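Local atomic coordinates of adapter protein MecA 2 (Bacillus subtilis, PDB entry 3JTN), a protein that acts as an adaptor that delivers unfolded and aggregated proteins, and the competence regulator ComK, to the ClpC protease, which its C-terminal domain contacts. Residues A[8-11]-A[12-15]; A[66-69]-A[70-74]; A[81-84]-A[85-89]. All coordinates share one frame; numbering follows the deposited sequence.

Interaction 1: residues A[8-11]-A[12-15]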
loop_
_atom_site.group_PDB
_atom_site.type_symbol
_atom_site.label_atom_id
_atom_site.label_comp_id
_atom_site.label_asym_id
_atom_site.label_seq_id
_atom_site.Cartn_x
_atom_site.Cartn_y
_atom_site.Cartn_z
ATOM N N HIS A 8 3.274 -3.795 9.510
ATOM C CA HIS A 8 3.165 -4.363 10.836
ATOM C C HIS A 8 1.693 -4.391 11.231
ATOM O O HIS A 8 1.156 -5.439 11.591
ATOM C CB HIS A 8 3.993 -3.556 11.831
ATOM C CG HIS A 8 3.736 -3.929 13.253
ATOM N ND1 HIS A 8 3.974 -5.195 13.742
ATOM C CD2 HIS A 8 3.247 -3.208 14.289
ATOM C CE1 HIS A 8 3.646 -5.237 15.021
ATOM N NE2 HIS A 8 3.204 -4.045 15.377
ATOM N N SER A 9 1.038 -3.238 11.138
ATOM C CA SER A 9 -0.392 -3.155 11.398
ATOM C C SER A 9 -1.087 -2.297 10.354
ATOM O O SER A 9 -0.437 -1.538 9.637
ATOM C CB SER A 9 -0.656 -2.585 12.795
ATOM O OG SER A 9 -0.013 -1.339 12.957
ATOM N N PHE A 10 -2.409 -2.416 10.272
ATOM C CA PHE A 10 -3.179 -1.616 9.330
ATOM C C PHE A 10 -3.013 -0.121 9.610
ATOM O O PHE A 10 -3.191 0.712 8.723
ATOM C CB PHE A 10 -4.663 -1.995 9.358
ATOM C CG PHE A 10 -5.480 -1.268 8.329
ATOM C CD1 PHE A 10 -5.570 -1.746 7.035
ATOM C CD2 PHE A 10 -6.120 -0.082 8.644
ATOM C CE1 PHE A 10 -6.299 -1.067 6.083
ATOM C CE2 PHE A 10 -6.852 0.602 7.691
ATOM C CZ PHE A 10 -6.939 0.109 6.412
ATOM N N GLU A 11 -2.668 0.222 10.845
ATOM C CA GLU A 11 -2.440 1.619 11.190
ATOM C C GLU A 11 -1.248 2.214 10.440
ATOM O O GLU A 11 -1.247 3.400 10.115
ATOM C CB GLU A 11 -2.275 1.797 12.703
ATOM C CG GLU A 11 -3.594 1.872 13.449
ATOM C CD GLU A 11 -3.408 2.055 14.943
ATOM O OE1 GLU A 11 -2.320 1.715 15.458
ATOM O OE2 GLU A 11 -4.351 2.537 15.603
ATOM N N ASP A 12 -0.230 1.403 10.169
ATOM C CA ASP A 12 0.918 1.896 9.416
ATOM C C ASP A 12 0.470 2.239 8.003
ATOM O O ASP A 12 1.050 3.105 7.349
ATOM C CB ASP A 12 2.051 0.866 9.405
ATOM C CG ASP A 12 2.712 0.700 10.774
ATOM O OD1 ASP A 12 3.087 1.730 11.385
ATOM O OD2 ASP A 12 2.863 -0.455 11.238
ATOM N N ILE A 13 -0.581 1.570 7.537
ATOM C CA ILE A 13 -1.143 1.879 6.226
ATOM C C ILE A 13 -1.985 3.129 6.325
ATOM O O ILE A 13 -2.014 3.924 5.402
ATOM C CB ILE A 13 -1.971 0.712 5.640
ATOM C CG1 ILE A 13 -1.097 -0.539 5.470
ATOM C CG2 ILE A 13 -2.558 1.091 4.273
ATOM C CD1 ILE A 13 -1.803 -1.680 4.710
ATOM N N ILE A 14 -2.655 3.336 7.457
ATOM C CA ILE A 14 -3.460 4.546 7.598
ATOM C C ILE A 14 -2.540 5.751 7.619
ATOM O O ILE A 14 -2.767 6.744 6.929
ATOM C CB ILE A 14 -4.347 4.513 8.846
ATOM C CG1 ILE A 14 -5.567 3.627 8.590
ATOM C CG2 ILE A 14 -4.808 5.918 9.207
ATOM C CD1 ILE A 14 -6.261 3.173 9.842
ATOM N N GLN A 15 -1.479 5.637 8.400
ATOM C CA GLN A 15 -0.483 6.678 8.523
ATOM C C GLN A 15 0.224 6.922 7.185
ATOM O O GLN A 15 0.316 8.044 6.696
ATOM C CB GLN A 15 0.518 6.238 9.583
ATOM C CG GLN A 15 -0.016 6.391 11.006
ATOM C CD GLN A 15 0.865 5.723 12.050
ATOM O OE1 GLN A 15 1.559 4.744 11.768
ATOM N NE2 GLN A 15 0.826 6.243 13.274
#

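Interaction 2: residues A[66-69]-A[70-74]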
loop_
_atom_site.group_PDB
_atom_site.type_symbol
_atom_site.label_atom_id
_atom_site.label_comp_id
_atom_site.label_asym_id
_atom_site.label_seq_id
_atom_site.Cartn_x
_atom_site.Cartn_y
_atom_site.Cartn_z
ATOM N N THR A 66 4.187 -12.233 -4.223
ATOM C CA THR A 66 3.781 -11.779 -5.538
ATOM C C THR A 66 2.390 -11.177 -5.406
ATOM O O THR A 66 1.683 -11.442 -4.423
ATOM C CB THR A 66 3.780 -12.932 -6.544
ATOM O OG1 THR A 66 2.803 -13.910 -6.159
ATOM C CG2 THR A 66 5.145 -13.583 -6.569
ATOM N N ILE A 67 1.998 -10.345 -6.367
ATOM C CA ILE A 67 0.631 -9.826 -6.382
ATOM C C ILE A 67 -0.296 -10.986 -6.709
ATOM O O ILE A 67 -1.469 -10.979 -6.337
ATOM C CB ILE A 67 0.434 -8.713 -7.429
ATOM C CG1 ILE A 67 -0.926 -8.032 -7.247
ATOM C CG2 ILE A 67 0.557 -9.275 -8.843
ATOM C CD1 ILE A 67 -0.956 -7.001 -6.136
ATOM N N TYR A 68 0.248 -11.977 -7.414
ATOM C CA TYR A 68 -0.483 -13.210 -7.706
ATOM C C TYR A 68 -0.845 -13.927 -6.410
ATOM O O TYR A 68 -2.005 -14.263 -6.175
ATOM C CB TYR A 68 0.323 -14.148 -8.612
ATOM C CG TYR A 68 -0.383 -15.471 -8.823
ATOM C CD1 TYR A 68 -1.367 -15.602 -9.789
ATOM C CD2 TYR A 68 -0.102 -16.566 -8.019
ATOM C CE1 TYR A 68 -2.040 -16.798 -9.971
ATOM C CE2 TYR A 68 -0.763 -17.765 -8.190
ATOM C CZ TYR A 68 -1.735 -17.878 -9.167
ATOM O OH TYR A 68 -2.403 -19.069 -9.346
ATOM N N ARG A 69 0.155 -14.159 -5.567
ATOM C CA ARG A 69 -0.080 -14.789 -4.277
ATOM C C ARG A 69 -1.124 -14.010 -3.490
ATOM O O ARG A 69 -1.989 -14.591 -2.826
ATOM C CB ARG A 69 1.212 -14.859 -3.470
ATOM C CG ARG A 69 1.131 -15.801 -2.274
ATOM C CD ARG A 69 1.115 -17.254 -2.734
ATOM N NE ARG A 69 1.257 -18.195 -1.624
ATOM C CZ ARG A 69 0.268 -18.943 -1.140
ATOM N NH1 ARG A 69 -0.947 -18.866 -1.667
ATOM N NH2 ARG A 69 0.492 -19.773 -0.130
ATOM N N LEU A 70 -1.033 -12.687 -3.570
ATOM C CA LEU A 70 -1.948 -11.812 -2.848
ATOM C C LEU A 70 -3.357 -11.774 -3.449
ATOM O O LEU A 70 -4.338 -11.661 -2.724
ATOM C CB LEU A 70 -1.376 -10.387 -2.750
ATOM C CG LEU A 70 -0.262 -10.155 -1.718
ATOM C CD1 LEU A 70 0.155 -8.683 -1.658
ATOM C CD2 LEU A 70 -0.679 -10.637 -0.342
ATOM N N GLN A 71 -3.463 -11.863 -4.766
ATOM C CA GLN A 71 -4.769 -11.724 -5.399
ATOM C C GLN A 71 -5.556 -13.033 -5.480
ATOM O O GLN A 71 -6.786 -13.025 -5.480
ATOM C CB GLN A 71 -4.624 -11.121 -6.790
ATOM C CG GLN A 71 -4.224 -12.127 -7.838
ATOM C CD GLN A 71 -3.508 -11.477 -8.992
ATOM O OE1 GLN A 71 -3.143 -12.141 -9.965
ATOM N NE2 GLN A 71 -3.293 -10.166 -8.890
ATOM N N GLU A 72 -4.861 -14.157 -5.552
ATOM C CA GLU A 72 -5.562 -15.428 -5.643
ATOM C C GLU A 72 -5.735 -16.056 -4.265
ATOM O O GLU A 72 -6.626 -16.874 -4.057
ATOM C CB GLU A 72 -4.848 -16.387 -6.599
ATOM C CG GLU A 72 -5.442 -17.800 -6.631
ATOM C CD GLU A 72 -6.843 -17.857 -7.232
ATOM O OE1 GLU A 72 -7.757 -18.440 -6.598
ATOM O OE2 GLU A 72 -7.026 -17.321 -8.345
ATOM N N TYR A 73 -4.896 -15.653 -3.317
ATOM C CA TYR A 73 -4.906 -16.278 -1.999
ATOM C C TYR A 73 -5.075 -15.297 -0.824
ATOM O O TYR A 73 -5.326 -15.715 0.305
ATOM C CB TYR A 73 -3.653 -17.138 -1.816
ATOM C CG TYR A 73 -3.440 -18.133 -2.937
ATOM C CD1 TYR A 73 -3.971 -19.413 -2.868
ATOM C CD2 TYR A 73 -2.710 -17.791 -4.071
ATOM C CE1 TYR A 73 -3.779 -20.329 -3.893
ATOM C CE2 TYR A 73 -2.512 -18.698 -5.099
ATOM C CZ TYR A 73 -3.048 -19.965 -5.005
ATOM O OH TYR A 73 -2.858 -20.870 -6.026
ATOM N N GLY A 74 -4.945 -14.001 -1.089
ATOM C CA GLY A 74 -5.116 -12.999 -0.050
ATOM C C GLY A 74 -6.516 -12.410 -0.037
ATOM O O GLY A 74 -7.333 -12.709 -0.907
HETATM O O HOH W 1 -1.205 -21.216 -8.738
#

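Interaction 3: residues A[81-84]-A[85-89]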
loop_
_atom_site.group_PDB
_atom_site.type_symbol
_atom_site.label_atom_id
_atom_site.label_comp_id
_atom_site.label_asym_id
_atom_site.label_seq_id
_atom_site.Cartn_x
_atom_site.Cartn_y
_atom_site.Cartn_z
ATOM N N ASN A 81 -8.138 2.129 -4.584
ATOM C CA ASN A 81 -8.489 3.380 -3.915
ATOM C C ASN A 81 -8.164 3.352 -2.428
ATOM O O ASN A 81 -8.768 4.070 -1.640
ATOM C CB ASN A 81 -9.965 3.716 -4.126
ATOM C CG ASN A 81 -10.882 2.595 -3.689
ATOM O OD1 ASN A 81 -10.438 1.616 -3.082
ATOM N ND2 ASN A 81 -12.171 2.731 -3.993
ATOM N N ALA A 82 -7.201 2.515 -2.057
ATOM C CA ALA A 82 -6.756 2.404 -0.666
ATOM C C ALA A 82 -6.537 3.749 0.021
ATOM O O ALA A 82 -7.120 4.022 1.080
ATOM C CB ALA A 82 -5.491 1.587 -0.597
ATOM N N VAL A 83 -5.678 4.582 -0.562
ATOM C CA VAL A 83 -5.291 5.822 0.100
ATOM C C VAL A 83 -6.470 6.766 0.213
ATOM O O VAL A 83 -6.632 7.444 1.220
ATOM C CB VAL A 83 -4.169 6.553 -0.632
ATOM C CG1 VAL A 83 -4.012 7.944 -0.053
ATOM C CG2 VAL A 83 -2.862 5.773 -0.534
ATOM N N GLU A 84 -7.302 6.813 -0.819
ATOM C CA GLU A 84 -8.379 7.773 -0.811
ATOM C C GLU A 84 -9.502 7.291 0.094
ATOM O O GLU A 84 -10.170 8.095 0.728
ATOM C CB GLU A 84 -8.897 8.046 -2.218
ATOM C CG GLU A 84 -10.097 7.245 -2.612
ATOM C CD GLU A 84 -11.120 8.099 -3.321
ATOM O OE1 GLU A 84 -11.916 8.765 -2.624
ATOM O OE2 GLU A 84 -11.124 8.109 -4.569
ATOM N N THR A 85 -9.696 5.978 0.153
ATOM C CA THR A 85 -10.649 5.381 1.078
ATOM C C THR A 85 -10.250 5.675 2.515
ATOM O O THR A 85 -11.073 6.055 3.329
ATOM C CB THR A 85 -10.701 3.870 0.906
ATOM O OG1 THR A 85 -11.326 3.560 -0.342
ATOM C CG2 THR A 85 -11.490 3.234 2.053
ATOM N N ILE A 86 -8.974 5.488 2.815
ATOM C CA ILE A 86 -8.453 5.762 4.142
ATOM C C ILE A 86 -8.506 7.247 4.460
ATOM O O ILE A 86 -9.051 7.645 5.485
ATOM C CB ILE A 86 -7.017 5.274 4.268
ATOM C CG1 ILE A 86 -6.992 3.747 4.305
ATOM C CG2 ILE A 86 -6.376 5.846 5.515
ATOM C CD1 ILE A 86 -5.612 3.163 4.506
ATOM N N GLN A 87 -7.943 8.069 3.580
ATOM C CA GLN A 87 -7.876 9.500 3.836
ATOM C C GLN A 87 -9.260 10.085 3.943
ATOM O O GLN A 87 -9.453 11.116 4.581
ATOM C CB GLN A 87 -7.090 10.228 2.751
ATOM C CG GLN A 87 -5.628 9.930 2.793
ATOM C CD GLN A 87 -5.028 10.259 4.130
ATOM O OE1 GLN A 87 -4.673 9.366 4.897
ATOM N NE2 GLN A 87 -4.920 11.548 4.430
ATOM N N THR A 88 -10.226 9.421 3.321
ATOM C CA THR A 88 -11.585 9.932 3.307
ATOM C C THR A 88 -12.303 9.591 4.612
ATOM O O THR A 88 -13.498 9.850 4.759
ATOM C CB THR A 88 -12.369 9.411 2.091
ATOM O OG1 THR A 88 -13.358 10.371 1.705
ATOM C CG2 THR A 88 -13.031 8.077 2.398
ATOM N N HIS A 89 -11.561 9.022 5.560
ATOM C CA HIS A 89 -12.107 8.668 6.872
ATOM C C HIS A 89 -11.219 9.205 7.989
ATOM O O HIS A 89 -11.707 9.668 9.013
ATOM C CB HIS A 89 -12.232 7.143 7.023
ATOM C CG HIS A 89 -13.322 6.536 6.196
ATOM N ND1 HIS A 89 -14.637 6.505 6.605
ATOM C CD2 HIS A 89 -13.290 5.928 4.987
ATOM C CE1 HIS A 89 -15.370 5.912 5.681
ATOM N NE2 HIS A 89 -14.576 5.549 4.689
#

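Interaction 1: residues A[8-11]-A[12-15]
Asp12 reaches back to Ser9 with one carboxylate oxygen. Its OD2 receives a weak hydrogen bond from Ser9 N at 3.3 Å and a second weak one from Ser9 OG, while the CB of His8 lies 3.4 Å from the same OD2. A short acidic side chain suits this place, because Ser9 offers it both a backbone N-H and a hydroxyl, though each bond is weak. In the other direction, Asp12 N donates to Ser9 O at 3.0 Å, with the donor standing 56° out of the carbonyl plane. These bonds close the first turn of helix 10-22, at the point where the chain leaves strand 3-7 in the C-terminal, ClpC-binding domain. One turn on, Phe10 meets Ile14. With Phe10 CG opposite the backbone N (chi1 -176°), the ring is brought to the side chain of Ile14, whose CD1 comes to its edge, 3.4 Å from Phe10 CE2. The two side chains cross at about a right angle. Backbone bonds from Ile14 N to Phe10 O and from Gln15 N to Glu11 O, 2.8 Å, hold the spacing of the turn. Further out, Tyr37 meets the Phe10 ring edge-to-face, and Ile86 of helix 82-87 packs on Phe10, Ile13 and Ile14.

Interaction 2: residues A[66-69]-A[70-74]
Leu70 N donates to Thr66 O, the first rung of the backbone ladder of helix 67-73, which continues with Glu72 N on Tyr68 O. Thr66 is the N-cap: its OG1 accepts from Arg69 N at 2.7 Å with an N-H...O angle of 164°, close to straight. Threonine suits the position because its short hydroxyl can fold back to an N-H of the first turn, which has no earlier helical carbonyl to bind. Packing is tight on the inner side, where Leu70 and Ile67, both branched and apolar, rest on Tyr31 of strand 29-33 and on Ile4 of strand 3-7; Leu70 also meets Tyr33 and Phe38. The outer side is looser and more polar, formed by residues that are largely exposed. There Gln71 CG takes the position between backbone N and carbonyl carbon (chi1 81°), which folds the amide back over the preceding turn, its OE1 3.9 Å from Tyr68 CD1. Arg69 has its CG opposite the backbone N and bends at chi2, bringing the guanidinium over one face of the Tyr73 ring in a cation-pi contact, CZ 4.5 Å from the centroid. The group stands nearly upright, edge toward the ring with the planes 82° apart, not stacked flat; its exact closeness is doubtful. Glu72 CG lies against the opposite face. Tyr68 comes to the edge of the Tyr73 ring, CE2 to CE2 3.7 Å, and a water bridges the two phenols, 2.5 Å from Tyr68 OH and 3.2 Å from Tyr73 OH.

Interaction 3: residues A[81-84]-A[85-89]
Thr85 turns its hydroxyl back onto Asn81 O, to which OG1 donates a hydrogen bond of 2.9 Å. Thr85 N reaches the same carbonyl at 2.8 Å, so one oxygen at the start of helix 82-87 is gripped twice by one residue. The backbone donor lies nearly in line with the C=O, whereas the hydroxyl approaches from above the carbonyl plane, 52° out of it. This is a common way for a threonine to satisfy its hydroxyl within a helix: chi1 of -70° sets OG1 opposite its own carbonyl carbon and beside its N, facing the carbonyl four residues back. Ile86 follows, with its N bonded to Ala82 O at 2.9 Å and CG1 lying 3.2 Å from that same Ala82 O; its branched apolar side chain belongs on the buried side of the helix. Next, Gln87 N donates to Val83 O at 2.8 Å. The side chain runs alongside that of Val83, both pointing the same way, with Gln87 CG 3.8 Å from Val83 CG1. The chain of Gln87 therefore begins as an aliphatic neighbour of a buried valine before bending at chi2 to carry its amide toward helix 10-22. At Thr88 the helix gives out: only a weak bond joins its N to Glu84 O, and the backbone leaves helical angles. Helix 82-87 lies against helix 10-22, where Val83 meets Leu20, Ile86 meets Ser17, and Gln87 NE2 bonds weakly to Glu18; Met78 of strand 75-78 packs against Thr85 and Ile86.

How the interactions relate
Along the chain the contacts come in series: interaction 1 at the start of helix 10-22, interaction 2 along helix 67-73 and interaction 3 along helix 82-87 near the C-terminus. Interactions 1 and 3 have centres 12 Å apart and touch, chiefly through Ile86, whose CD1 lies 3.7 Å from Ile13 CG2, so the first and last helices of the domain pack together. Interaction 2 stands apart, with centres about 20 Å from interaction 1 and 22 Å from interaction 3 and no direct contact. The antiparallel five-stranded sheet connects them: strand 3-7 leads into helix 10-22, and strand 75-78 joins helix 67-73 to helix 82-87 in this ClpC-binding domain.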